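Local coordinates for protein eukaryotic initiation factor 4F subunit p150 (Saccharomyces cerevisiae, PDB 2VSO) that is a subunit of eIF4F, the complex that interacts with the mRNA cap and serves as an initial assembly point for the translation apparatus, this chain being its eIF4A-binding middle domain, at residues C[77-82]-C[130-135]; C[135-140]-C[174-179]; C[251-256]-C[268-273]. All coordinates share one frame; numbering follows the deposited sequence.

The three contacts join neighbouring helices of one all-helical MIF4G domain, and their chemistry changes with place. Contacts 1 and 2 both use helix 122-139, share Ala-135 and have centres about 10 Å apart; each is partly buried. Contact 1 mixes a charged stack with one aliphatic touch, whereas contact 2 is an apolar leucine-phenylalanine meeting near the centre of the fold, its centre about 6 Å from that of the chain. Contact 3 lies apart, its centre about 32 Å from that of contact 1 and about 23 Å from that of contact 2. Although farthest from the centre of the chain, it is built wholly from buried aliphatic residues, and one of its helices, 264-278, also meets another protein.

Contact 1 (C[77-82]-C[130-135]); sequences AVIEQI and VARCHA
Arg-132 of helix 122-139 leans across Glu-80 and Ile-79 of helix 73-88, and it meets each of them by a different kind of contact. The backbones are nearest where Glu-80 CA and Arg-132 CA stand 6.7 Å apart.

The polar part is a stack and not a hydrogen bond. Glu-80 CG lies over the centre of one face of the guanidinium group, 3.5 Å above its plane, and the methylene Glu-80 CB is 3.6 Å from Arg-132 NE. The carboxylate continues this layer, its plane only 11° from that of the guanidinium. Glu-80 OE2 comes no closer than 4.1 Å to Arg-132 NH2 and lies well out of the guanidinium plane, so no N-H is aimed at it. The arginine chain, bent at chi2 (59°) and chi3 (61°), brings its flat end round with one face against the glutamate methylenes.

The apolar part is smaller: Ile-79 CG2 rests 4.1 Å from Arg-132 CB as the two chains run past each other in opposite directions. Phe-83, one turn further along helix 73-88, also touches Arg-132, and Glu-136 forms a long, weak ion pair with it.

With an alanine in place of Arg-132, Glu-80 would probably lose both the flat surface under its methylenes and its nearby positive charge. Attraction across this helix pair is likely to be diffuse, the charges acting through a stack while methylene and methyl carbons make the close packing.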
ATOM      1  N   ALA C  77      10.863  15.552 -25.620  1.00 36.30           N
ATOM      2  CA  ALA C  77       9.574  14.900 -25.530  1.00 47.02           C
ATOM      3  C   ALA C  77       9.635  13.746 -24.511  1.00 52.37           C
ATOM      4  O   ALA C  77       8.697  13.511 -23.747  1.00 64.96           O
ATOM      5  CB  ALA C  77       9.144  14.414 -26.903  1.00 34.24           C
ATOM      6  N   VAL C  78      10.771  13.061 -24.508  1.00 53.22           N
ATOM      7  CA  VAL C  78      11.079  12.000 -23.569  1.00 43.73           C
ATOM      8  C   VAL C  78      11.197  12.510 -22.134  1.00 53.22           C
ATOM      9  O   VAL C  78      10.614  11.924 -21.229  1.00 66.29           O
ATOM     10  CB  VAL C  78      12.379  11.300 -23.962  1.00 48.01           C
ATOM     11  CG1 VAL C  78      12.994  10.587 -22.762  1.00 35.07           C
ATOM     12  CG2 VAL C  78      12.127  10.346 -25.115  1.00 38.59           C
ATOM     13  N   ILE C  79      11.943  13.593 -21.921  1.00 51.89           N
ATOM     14  CA  ILE C  79      12.008  14.204 -20.588  1.00 53.56           C
ATOM     15  C   ILE C  79      10.606  14.552 -20.097  1.00 42.52           C
ATOM     16  O   ILE C  79      10.262  14.318 -18.947  1.00 67.93           O
ATOM     17  CB  ILE C  79      12.840  15.516 -20.553  1.00 43.60           C
ATOM     18  CG1 ILE C  79      14.309  15.282 -20.922  1.00 35.88           C
ATOM     19  CG2 ILE C  79      12.739  16.160 -19.195  1.00 43.15           C
ATOM     20  CD1 ILE C  79      14.789  13.894 -20.659  1.00 41.79           C
ATOM     21  N   GLU C  80       9.798  15.129 -20.972  1.00 51.99           N
ATOM     22  CA  GLU C  80       8.504  15.648 -20.566  1.00 46.99           C
ATOM     23  C   GLU C  80       7.590  14.514 -20.128  1.00 66.86           C
ATOM     24  O   GLU C  80       6.730  14.680 -19.256  1.00 72.76           O
ATOM     25  CB  GLU C  80       7.863  16.399 -21.716  1.00 38.10           C
ATOM     26  CG  GLU C  80       6.480  16.930 -21.405  1.00 59.51           C
ATOM     27  CD  GLU C  80       5.691  17.279 -22.654  1.00 67.63           C
ATOM     28  OE1 GLU C  80       4.630  17.921 -22.519  1.00 60.43           O
ATOM     29  OE2 GLU C  80       6.129  16.904 -23.766  1.00 78.80           O
ATOM     30  N   GLN C  81       7.789  13.357 -20.743  1.00 50.84           N
ATOM     31  CA  GLN C  81       6.979  12.192 -20.447  1.00 50.94           C
ATOM     32  C   GLN C  81       7.420  11.505 -19.161  1.00 54.92           C
ATOM     33  O   GLN C  81       6.604  10.891 -18.473  1.00 56.07           O
ATOM     34  CB  GLN C  81       7.044  11.198 -21.599  1.00 47.66           C
ATOM     35  CG  GLN C  81       6.090  11.482 -22.718  1.00 53.38           C
ATOM     36  CD  GLN C  81       6.133  10.396 -23.773  1.00 84.80           C
ATOM     37  OE1 GLN C  81       5.748   9.254 -23.520  1.00 78.45           O
ATOM     38  NE2 GLN C  81       6.602  10.747 -24.966  1.00102.04           N
ATOM     39  N   ILE C  82       8.710  11.592 -18.852  1.00 49.04           N
ATOM     40  CA  ILE C  82       9.232  11.014 -17.624  1.00 49.67           C
ATOM     41  C   ILE C  82       8.701  11.805 -16.448  1.00 49.66           C
ATOM     42  O   ILE C  82       8.382  11.236 -15.407  1.00 55.91           O
ATOM     43  CB  ILE C  82      10.769  11.000 -17.575  1.00 48.30           C
ATOM     44  CG1 ILE C  82      11.326  10.075 -18.654  1.00 55.90           C
ATOM     45  CG2 ILE C  82      11.238  10.529 -16.209  1.00 33.76           C
ATOM     46  CD1 ILE C  82      12.832  10.040 -18.708  1.00 49.08           C
ATOM     47  N   VAL C 130      15.788  21.097 -15.770  1.00 43.74           N
ATOM     48  CA  VAL C 130      15.381  22.350 -15.143  1.00 61.67           C
ATOM     49  C   VAL C 130      14.218  23.006 -15.889  1.00 63.39           C
ATOM     50  O   VAL C 130      13.186  23.309 -15.293  1.00 69.63           O
ATOM     51  CB  VAL C 130      16.546  23.358 -15.052  1.00 75.12           C
ATOM     52  CG1 VAL C 130      16.269  24.383 -13.965  1.00 64.07           C
ATOM     53  CG2 VAL C 130      17.855  22.633 -14.780  1.00 88.92           C
ATOM     54  N   ALA C 131      14.391  23.209 -17.192  1.00 52.83           N
ATOM     55  CA  ALA C 131      13.391  23.885 -18.025  1.00 61.34           C
ATOM     56  C   ALA C 131      12.035  23.222 -17.894  1.00 55.37           C
ATOM     57  O   ALA C 131      10.998  23.889 -17.914  1.00 51.19           O
ATOM     58  CB  ALA C 131      13.832  23.910 -19.515  1.00 39.39           C
ATOM     59  N   ARG C 132      12.049  21.903 -17.761  1.00 57.29           N
ATOM     60  CA  ARG C 132      10.814  21.150 -17.614  1.00 43.49           C
ATOM     61  C   ARG C 132      10.206  21.200 -16.204  1.00 48.37           C
ATOM     62  O   ARG C 132       8.998  21.009 -16.068  1.00 56.77           O
ATOM     63  CB  ARG C 132      11.009  19.706 -18.083  1.00 35.13           C
ATOM     64  CG  ARG C 132       9.831  18.806 -17.840  1.00 62.52           C
ATOM     65  CD  ARG C 132       8.608  19.322 -18.534  1.00 62.23           C
ATOM     66  NE  ARG C 132       8.792  19.377 -19.976  1.00 73.93           N
ATOM     67  CZ  ARG C 132       7.974  20.028 -20.794  1.00 76.33           C
ATOM     68  NH1 ARG C 132       6.929  20.672 -20.296  1.00 63.24           N
ATOM     69  NH2 ARG C 132       8.201  20.044 -22.100  1.00 83.11           N
ATOM     70  N   CYS C 133      11.001  21.460 -15.162  1.00 39.53           N
ATOM     71  CA  CYS C 133      10.384  21.569 -13.820  1.00 55.10           C
ATOM     72  C   CYS C 133       9.689  22.906 -13.770  1.00 61.98           C
ATOM     73  O   CYS C 133       8.578  23.020 -13.265  1.00 62.48           O
ATOM     74  CB  CYS C 133      11.381  21.487 -12.645  1.00 43.77           C
ATOM     75  SG  CYS C 133      12.478  20.069 -12.611  1.00 83.61           S
ATOM     76  N   HIS C 134      10.373  23.914 -14.302  1.00 58.56           N
ATOM     77  CA  HIS C 134       9.842  25.270 -14.390  1.00 53.04           C
ATOM     78  C   HIS C 134       8.525  25.283 -15.133  1.00 49.64           C
ATOM     79  O   HIS C 134       7.559  25.907 -14.703  1.00 58.60           O
ATOM     80  CB  HIS C 134      10.829  26.175 -15.104  1.00 38.23           C
ATOM     81  CG  HIS C 134      11.918  26.707 -14.223  1.00 62.39           C
ATOM     82  ND1 HIS C 134      11.658  27.381 -13.046  1.00 72.44           N
ATOM     83  CD2 HIS C 134      13.260  26.693 -14.358  1.00 54.02           C
ATOM     84  CE1 HIS C 134      12.800  27.744 -12.491  1.00 73.05           C
ATOM     85  NE2 HIS C 134      13.789  27.344 -13.270  1.00 58.45           N
ATOM     86  N   ALA C 135       8.482  24.578 -16.250  1.00 44.08           N
ATOM     87  CA  ALA C 135       7.241  24.482 -17.002  1.00 57.41           C
ATOM     88  C   ALA C 135       6.146  23.845 -16.154  1.00 57.74           C
ATOM     89  O   ALA C 135       5.078  24.427 -15.959  1.00 65.61           O
ATOM     90  CB  ALA C 135       7.450  23.700 -18.296  1.00 44.97           C
TER

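Contact 2 (C[135-140]-C[174-179]); sequences AEFDKG and LGLVRF
Phe-137 and Leu-176 meet because both set CG anti to the backbone N (chi1 -162° and 162°), which carries the phenylalanine ring and the leucine branch into the groove between helices 122-139 and 163-185. These two helices are neighbours in the HEAT-like, all-helical array of the MIF4G domain, and this is a plain apolar packing contact near the centre of the chain. The backbones come closest at the same two residues, with Phe-137 CA and Leu-176 CA 7.8 Å apart.

The bond from CA to CB of Leu-176 points toward the other helix, whereas that of Phe-137 runs to one side and it is the ring that swings closer. The two side chains cross at about a right angle, and the leucine methyl CD2 arrives at the edge of the ring, near its plane. The same methyl also nestles against the helix itself: it is 4.0 Å from Phe-137 CA and reaches Glu-136, whose CB lies 4.4 Å from Leu-176 CD2. Glu-136 thus contributes the base of its side chain, while its carboxylate turns away from the leucine.

Two further helices pack around the pair. Leu-176 also touches Phe-83 and Cys-87 of helix 73-88, so that this one side chain joins three helices, and Phe-137 packs on Glu-196 and Arg-200 of helix 191-206. No hydrogen bond passes between residues 135-140 and 174-179, and together they bury 139 Å². The touch is narrow: a single methyl, Leu-176 CD2, rests 3.9 Å from the ring carbon Phe-137 CD1.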
ATOM      1  N   ALA C 135       8.482  24.578 -16.250  1.00 44.08           N
ATOM      2  CA  ALA C 135       7.241  24.482 -17.002  1.00 57.41           C
ATOM      3  C   ALA C 135       6.146  23.845 -16.154  1.00 57.74           C
ATOM      4  O   ALA C 135       5.078  24.427 -15.959  1.00 65.61           O
ATOM      5  CB  ALA C 135       7.450  23.700 -18.296  1.00 44.97           C
ATOM      6  N   GLU C 136       6.419  22.652 -15.638  1.00 62.02           N
ATOM      7  CA  GLU C 136       5.422  21.932 -14.858  1.00 65.87           C
ATOM      8  C   GLU C 136       5.096  22.677 -13.562  1.00 61.73           C
ATOM      9  O   GLU C 136       3.960  22.660 -13.097  1.00 60.21           O
ATOM     10  CB  GLU C 136       5.879  20.493 -14.583  1.00 58.73           C
ATOM     11  CG  GLU C 136       6.337  19.723 -15.832  1.00 65.67           C
ATOM     12  CD  GLU C 136       5.230  19.520 -16.865  1.00 80.67           C
ATOM     13  OE1 GLU C 136       4.133  20.079 -16.693  1.00 88.44           O
ATOM     14  OE2 GLU C 136       5.455  18.793 -17.855  1.00 87.29           O
ATOM     15  N   PHE C 137       6.089  23.349 -12.996  1.00 62.28           N
ATOM     16  CA  PHE C 137       5.895  24.078 -11.750  1.00 67.82           C
ATOM     17  C   PHE C 137       4.969  25.261 -11.971  1.00 65.58           C
ATOM     18  O   PHE C 137       4.016  25.464 -11.223  1.00 68.97           O
ATOM     19  CB  PHE C 137       7.241  24.557 -11.184  1.00 65.16           C
ATOM     20  CG  PHE C 137       7.196  24.931  -9.722  1.00 62.72           C
ATOM     21  CD1 PHE C 137       7.162  23.944  -8.731  1.00 65.10           C
ATOM     22  CD2 PHE C 137       7.193  26.265  -9.332  1.00 66.44           C
ATOM     23  CE1 PHE C 137       7.128  24.280  -7.375  1.00 49.82           C
ATOM     24  CE2 PHE C 137       7.156  26.611  -7.986  1.00 74.63           C
ATOM     25  CZ  PHE C 137       7.125  25.615  -7.004  1.00 71.74           C
ATOM     26  N   ASP C 138       5.252  26.036 -13.013  1.00 66.10           N
ATOM     27  CA  ASP C 138       4.509  27.267 -13.287  1.00 73.07           C
ATOM     28  C   ASP C 138       2.998  27.055 -13.420  1.00 74.37           C
ATOM     29  O   ASP C 138       2.214  27.896 -12.981  1.00 91.86           O
ATOM     30  CB  ASP C 138       5.070  27.975 -14.523  1.00 83.03           C
ATOM     31  CG  ASP C 138       6.487  28.506 -14.307  1.00 95.00           C
ATOM     32  OD1 ASP C 138       7.120  28.169 -13.281  1.00 73.60           O
ATOM     33  OD2 ASP C 138       6.969  29.260 -15.181  1.00117.71           O
ATOM     34  N   LYS C 139       2.595  25.934 -14.017  1.00 63.21           N
ATOM     35  CA  LYS C 139       1.179  25.557 -14.072  1.00 76.54           C
ATOM     36  C   LYS C 139       0.483  25.729 -12.721  1.00 87.19           C
ATOM     37  O   LYS C 139      -0.651  26.207 -12.653  1.00 87.38           O
ATOM     38  CB  LYS C 139       1.010  24.113 -14.549  1.00 63.63           C
ATOM     39  CG  LYS C 139       1.701  23.793 -15.865  1.00 69.94           C
ATOM     40  CD  LYS C 139       1.233  22.448 -16.374  1.00 79.86           C
ATOM     41  CE  LYS C 139       2.106  21.926 -17.489  1.00 81.13           C
ATOM     42  NZ  LYS C 139       1.755  20.513 -17.836  1.00 88.44           N
ATOM     43  N   GLY C 140       1.159  25.318 -11.650  1.00 84.71           N
ATOM     44  CA  GLY C 140       0.672  25.549 -10.300  1.00 77.26           C
ATOM     45  C   GLY C 140      -0.454  24.638  -9.849  1.00 58.68           C
ATOM     46  O   GLY C 140      -0.787  23.658 -10.516  1.00 58.41           O
ATOM     47  N   LEU C 174       2.109  18.012  -6.020  1.00 42.84           N
ATOM     48  CA  LEU C 174       2.850  17.439  -4.897  1.00 46.28           C
ATOM     49  C   LEU C 174       3.731  16.268  -5.326  1.00 36.34           C
ATOM     50  O   LEU C 174       4.795  16.061  -4.777  1.00 50.76           O
ATOM     51  CB  LEU C 174       1.894  17.029  -3.767  1.00 35.82           C
ATOM     52  CG  LEU C 174       1.337  18.286  -3.103  1.00 48.94           C
ATOM     53  CD1 LEU C 174       0.574  17.986  -1.827  1.00 31.41           C
ATOM     54  CD2 LEU C 174       2.502  19.243  -2.840  1.00 28.23           C
ATOM     55  N   GLY C 175       3.272  15.493  -6.300  1.00 29.10           N
ATOM     56  CA  GLY C 175       4.094  14.445  -6.860  1.00 27.63           C
ATOM     57  C   GLY C 175       5.345  15.041  -7.496  1.00 33.51           C
ATOM     58  O   GLY C 175       6.416  14.436  -7.472  1.00 51.36           O
ATOM     59  N   LEU C 176       5.207  16.236  -8.060  1.00 33.32           N
ATOM     60  CA  LEU C 176       6.343  16.914  -8.669  1.00 55.81           C
ATOM     61  C   LEU C 176       7.356  17.435  -7.653  1.00 53.19           C
ATOM     62  O   LEU C 176       8.552  17.213  -7.820  1.00 50.98           O
ATOM     63  CB  LEU C 176       5.884  18.041  -9.585  1.00 41.30           C
ATOM     64  CG  LEU C 176       6.973  19.055  -9.909  1.00 47.58           C
ATOM     65  CD1 LEU C 176       7.835  18.589 -11.091  1.00 46.37           C
ATOM     66  CD2 LEU C 176       6.326  20.397 -10.177  1.00 39.12           C
ATOM     67  N   VAL C 177       6.888  18.122  -6.609  1.00 56.03           N
ATOM     68  CA  VAL C 177       7.796  18.616  -5.571  1.00 53.16           C
ATOM     69  C   VAL C 177       8.605  17.444  -5.067  1.00 46.83           C
ATOM     70  O   VAL C 177       9.794  17.562  -4.760  1.00 50.35           O
ATOM     71  CB  VAL C 177       7.069  19.244  -4.369  1.00 45.10           C
ATOM     72  CG1 VAL C 177       6.318  20.507  -4.784  1.00 33.39           C
ATOM     73  CG2 VAL C 177       6.134  18.263  -3.792  1.00 48.10           C
ATOM     74  N   ARG C 178       7.948  16.296  -5.014  1.00 26.92           N
ATOM     75  CA  ARG C 178       8.579  15.084  -4.556  1.00 26.88           C
ATOM     76  C   ARG C 178       9.666  14.664  -5.515  1.00 38.60           C
ATOM     77  O   ARG C 178      10.759  14.275  -5.102  1.00 52.91           O
ATOM     78  CB  ARG C 178       7.542  13.975  -4.438  1.00 34.71           C
ATOM     79  CG  ARG C 178       8.172  12.627  -4.359  1.00 38.06           C
ATOM     80  CD  ARG C 178       7.249  11.589  -3.798  1.00 45.03           C
ATOM     81  NE  ARG C 178       8.111  10.576  -3.218  1.00 60.93           N
ATOM     82  CZ  ARG C 178       7.711   9.598  -2.427  1.00 64.20           C
ATOM     83  NH1 ARG C 178       6.430   9.478  -2.114  1.00 91.23           N
ATOM     84  NH2 ARG C 178       8.602   8.742  -1.955  1.00 37.48           N
ATOM     85  N   PHE C 179       9.342  14.751  -6.799  1.00 50.87           N
ATOM     86  CA  PHE C 179      10.238  14.366  -7.872  1.00 40.97           C
ATOM     87  C   PHE C 179      11.425  15.317  -7.981  1.00 32.84           C
ATOM     88  O   PHE C 179      12.554  14.885  -8.209  1.00 39.91           O
ATOM     89  CB  PHE C 179       9.463  14.306  -9.177  1.00 33.85           C
ATOM     90  CG  PHE C 179      10.268  13.822 -10.332  1.00 49.18           C
ATOM     91  CD1 PHE C 179      10.884  12.592 -10.299  1.00 41.46           C
ATOM     92  CD2 PHE C 179      10.399  14.601 -11.468  1.00 52.67           C
ATOM     93  CE1 PHE C 179      11.623  12.140 -11.375  1.00 49.31           C
ATOM     94  CE2 PHE C 179      11.136  14.153 -12.546  1.00 49.35           C
ATOM     95  CZ  PHE C 179      11.746  12.918 -12.498  1.00 42.63           C
TER

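Contact 3 (C[251-256]-C[268-273]); sequences GILDNI and FKLIDI
Leu-253 and Ile-256 pack against Leu-270 and Ile-273 in a wholly apolar interface between the last two helices of the chain, 242-257 and 264-278. Consecutive in the chain and joined by a short connection, they form a helical hairpin, the kind of unit from which HEAT-like domains such as MIF4G are built. Their local axes approach to 10.1 Å at an angle of 141°, closer to antiparallel than to perpendicular.

Methyl groups do the touching. Leu-253 CD1 meets Ile-273 CD1 at 3.9 Å, the two side chains crossing at about a right angle, and lies 4.3 Å from Leu-270 CD2. On the next turn Ile-256 CG2 reaches Leu-270 CD1 at 3.9 Å, again crosswise. Leu-270, with CG anti to its carbonyl carbon (chi1 -53°) and chi2 at 171°, divides its methyls: CD2 faces Leu-253 and CD1 faces Ile-256.

Outside the pair, Leu-205 of helix 191-206 touches Leu-253, and Val-218 of helix 211-228 touches both Leu-270 and Ile-273. Phe-268 and Asp-272 take no part in this packing; on another protein chain, basic side chains form a cation-pi contact with Phe-268 and a salt bridge with Asp-272.

With no hydrogen bond crossing between the segments, shape and burial of aliphatic carbon hold these turns together, while Phe-268 and Asp-272 of the same helix engage the neighbouring protein, consistent with an eIF4A-binding domain.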
ATOM      1  N   GLY C 251      10.301  27.367  11.671  1.00 53.06           N
ATOM      2  CA  GLY C 251       9.538  28.261  12.513  1.00 55.52           C
ATOM      3  C   GLY C 251       8.059  28.266  12.170  1.00 60.62           C
ATOM      4  O   GLY C 251       7.226  28.613  12.993  1.00 87.49           O
ATOM      5  N   ILE C 252       7.733  27.889  10.943  1.00 56.99           N
ATOM      6  CA  ILE C 252       6.348  27.836  10.499  1.00 60.56           C
ATOM      7  C   ILE C 252       5.753  26.547  10.993  1.00 61.54           C
ATOM      8  O   ILE C 252       4.553  26.462  11.249  1.00 79.73           O
ATOM      9  CB  ILE C 252       6.240  27.870   8.956  1.00 55.21           C
ATOM     10  CG1 ILE C 252       6.468  29.287   8.431  1.00 45.43           C
ATOM     11  CG2 ILE C 252       4.889  27.370   8.493  1.00 53.74           C
ATOM     12  CD1 ILE C 252       6.514  29.347   6.939  1.00 61.92           C
ATOM     13  N   LEU C 253       6.613  25.542  11.118  1.00 67.01           N
ATOM     14  CA  LEU C 253       6.208  24.215  11.548  1.00 61.71           C
ATOM     15  C   LEU C 253       6.066  24.144  13.065  1.00 64.49           C
ATOM     16  O   LEU C 253       5.173  23.480  13.572  1.00 73.25           O
ATOM     17  CB  LEU C 253       7.211  23.166  11.060  1.00 43.36           C
ATOM     18  CG  LEU C 253       7.446  22.992   9.557  1.00 56.65           C
ATOM     19  CD1 LEU C 253       8.217  21.694   9.297  1.00 45.28           C
ATOM     20  CD2 LEU C 253       6.137  23.017   8.752  1.00 45.37           C
ATOM     21  N   ASP C 254       6.951  24.817  13.790  1.00 61.71           N
ATOM     22  CA  ASP C 254       6.813  24.906  15.237  1.00 67.12           C
ATOM     23  C   ASP C 254       5.484  25.569  15.571  1.00 69.98           C
ATOM     24  O   ASP C 254       4.776  25.145  16.480  1.00 70.66           O
ATOM     25  CB  ASP C 254       7.968  25.689  15.859  1.00 75.33           C
ATOM     26  CG  ASP C 254       9.264  24.905  15.877  1.00 90.22           C
ATOM     27  OD1 ASP C 254       9.225  23.675  15.644  1.00 94.16           O
ATOM     28  OD2 ASP C 254      10.325  25.520  16.121  1.00 87.77           O
ATOM     29  N   ASN C 255       5.154  26.610  14.820  1.00 75.17           N
ATOM     30  CA  ASN C 255       3.877  27.287  14.955  1.00 78.74           C
ATOM     31  C   ASN C 255       2.750  26.307  14.711  1.00 76.68           C
ATOM     32  O   ASN C 255       1.866  26.149  15.547  1.00 85.62           O
ATOM     33  CB  ASN C 255       3.784  28.451  13.967  1.00 86.94           C
ATOM     34  CG  ASN C 255       2.505  29.243  14.119  1.00109.29           C
ATOM     35  OD1 ASN C 255       1.725  29.013  15.042  1.00118.84           O
ATOM     36  ND2 ASN C 255       2.281  30.185  13.211  1.00120.36           N
ATOM     37  N   ILE C 256       2.798  25.638  13.564  1.00 56.10           N
ATOM     38  CA  ILE C 256       1.765  24.677  13.196  1.00 53.68           C
ATOM     39  C   ILE C 256       1.539  23.615  14.261  1.00 59.54           C
ATOM     40  O   ILE C 256       0.403  23.257  14.562  1.00 76.30           O
ATOM     41  CB  ILE C 256       2.084  23.995  11.868  1.00 56.55           C
ATOM     42  CG1 ILE C 256       1.639  24.891  10.707  1.00 58.01           C
ATOM     43  CG2 ILE C 256       1.398  22.639  11.799  1.00 43.88           C
ATOM     44  CD1 ILE C 256       2.275  24.547   9.385  1.00 70.39           C
ATOM     45  N   PHE C 268       3.327  13.995  15.041  1.00 40.91           N
ATOM     46  CA  PHE C 268       4.486  13.184  15.372  1.00 57.23           C
ATOM     47  C   PHE C 268       5.559  13.320  14.309  1.00 47.53           C
ATOM     48  O   PHE C 268       6.737  13.311  14.628  1.00 51.26           O
ATOM     49  CB  PHE C 268       4.120  11.699  15.560  1.00 73.27           C
ATOM     50  CG  PHE C 268       3.418  11.399  16.860  1.00 66.95           C
ATOM     51  CD1 PHE C 268       2.476  10.387  16.934  1.00 52.05           C
ATOM     52  CD2 PHE C 268       3.689  12.140  17.998  1.00 60.06           C
ATOM     53  CE1 PHE C 268       1.828  10.121  18.119  1.00 60.36           C
ATOM     54  CE2 PHE C 268       3.033  11.877  19.183  1.00 53.54           C
ATOM     55  CZ  PHE C 268       2.106  10.863  19.242  1.00 62.77           C
ATOM     56  N   LYS C 269       5.149  13.424  13.047  1.00 52.61           N
ATOM     57  CA  LYS C 269       6.091  13.608  11.936  1.00 56.29           C
ATOM     58  C   LYS C 269       6.842  14.934  12.039  1.00 50.10           C
ATOM     59  O   LYS C 269       8.057  14.983  11.877  1.00 54.77           O
ATOM     60  CB  LYS C 269       5.372  13.519  10.586  1.00 52.51           C
ATOM     61  CG  LYS C 269       5.018  12.098  10.163  1.00 48.17           C
ATOM     62  CD  LYS C 269       4.055  12.082   8.969  1.00 46.39           C
ATOM     63  CE  LYS C 269       4.095  10.738   8.266  1.00 49.91           C
ATOM     64  NZ  LYS C 269       3.941   9.606   9.219  1.00 82.06           N
ATOM     65  N   LEU C 270       6.105  16.001  12.323  1.00 34.32           N
ATOM     66  CA  LEU C 270       6.687  17.319  12.486  1.00 32.63           C
ATOM     67  C   LEU C 270       7.662  17.407  13.653  1.00 46.93           C
ATOM     68  O   LEU C 270       8.713  18.018  13.550  1.00 53.40           O
ATOM     69  CB  LEU C 270       5.580  18.359  12.656  1.00 41.57           C
ATOM     70  CG  LEU C 270       4.512  18.359  11.566  1.00 41.99           C
ATOM     71  CD1 LEU C 270       3.354  19.264  11.951  1.00 46.61           C
ATOM     72  CD2 LEU C 270       5.119  18.799  10.247  1.00 49.18           C
ATOM     73  N   ILE C 271       7.298  16.810  14.779  1.00 72.47           N
ATOM     74  CA  ILE C 271       8.141  16.849  15.963  1.00 65.93           C
ATOM     75  C   ILE C 271       9.435  16.070  15.714  1.00 62.05           C
ATOM     76  O   ILE C 271      10.486  16.377  16.282  1.00 53.98           O
ATOM     77  CB  ILE C 271       7.374  16.332  17.202  1.00 47.55           C
ATOM     78  CG1 ILE C 271       6.400  17.402  17.686  1.00 40.54           C
ATOM     79  CG2 ILE C 271       8.318  15.965  18.329  1.00 30.07           C
ATOM     80  CD1 ILE C 271       5.265  16.847  18.498  1.00 44.54           C
ATOM     81  N   ASP C 272       9.357  15.093  14.819  1.00 52.62           N
ATOM     82  CA  ASP C 272      10.510  14.263  14.492  1.00 50.29           C
ATOM     83  C   ASP C 272      11.524  14.851  13.506  1.00 64.08           C
ATOM     84  O   ASP C 272      12.714  14.613  13.685  1.00 68.73           O
ATOM     85  CB  ASP C 272      10.070  12.863  14.069  1.00 36.95           C
ATOM     86  CG  ASP C 272       9.493  12.064  15.231  1.00 67.83           C
ATOM     87  OD1 ASP C 272       9.331  12.648  16.325  1.00 81.48           O
ATOM     88  OD2 ASP C 272       9.205  10.861  15.055  1.00 74.49           O
ATOM     89  N   ILE C 273      11.089  15.603  12.482  1.00 46.63           N
ATOM     90  CA  ILE C 273      12.081  16.338  11.666  1.00 78.34           C
ATOM     91  C   ILE C 273      12.685  17.500  12.436  1.00 69.71           C
ATOM     92  O   ILE C 273      13.848  17.827  12.238  1.00 61.77           O
ATOM     93  CB  ILE C 273      11.582  16.864  10.277  1.00 56.02           C
ATOM     94  CG1 ILE C 273      10.064  16.889  10.199  1.00 59.79           C
ATOM     95  CG2 ILE C 273      12.231  16.096   9.111  1.00 49.38           C
ATOM     96  CD1 ILE C 273       9.481  18.227  10.541  1.00 59.59           C
TER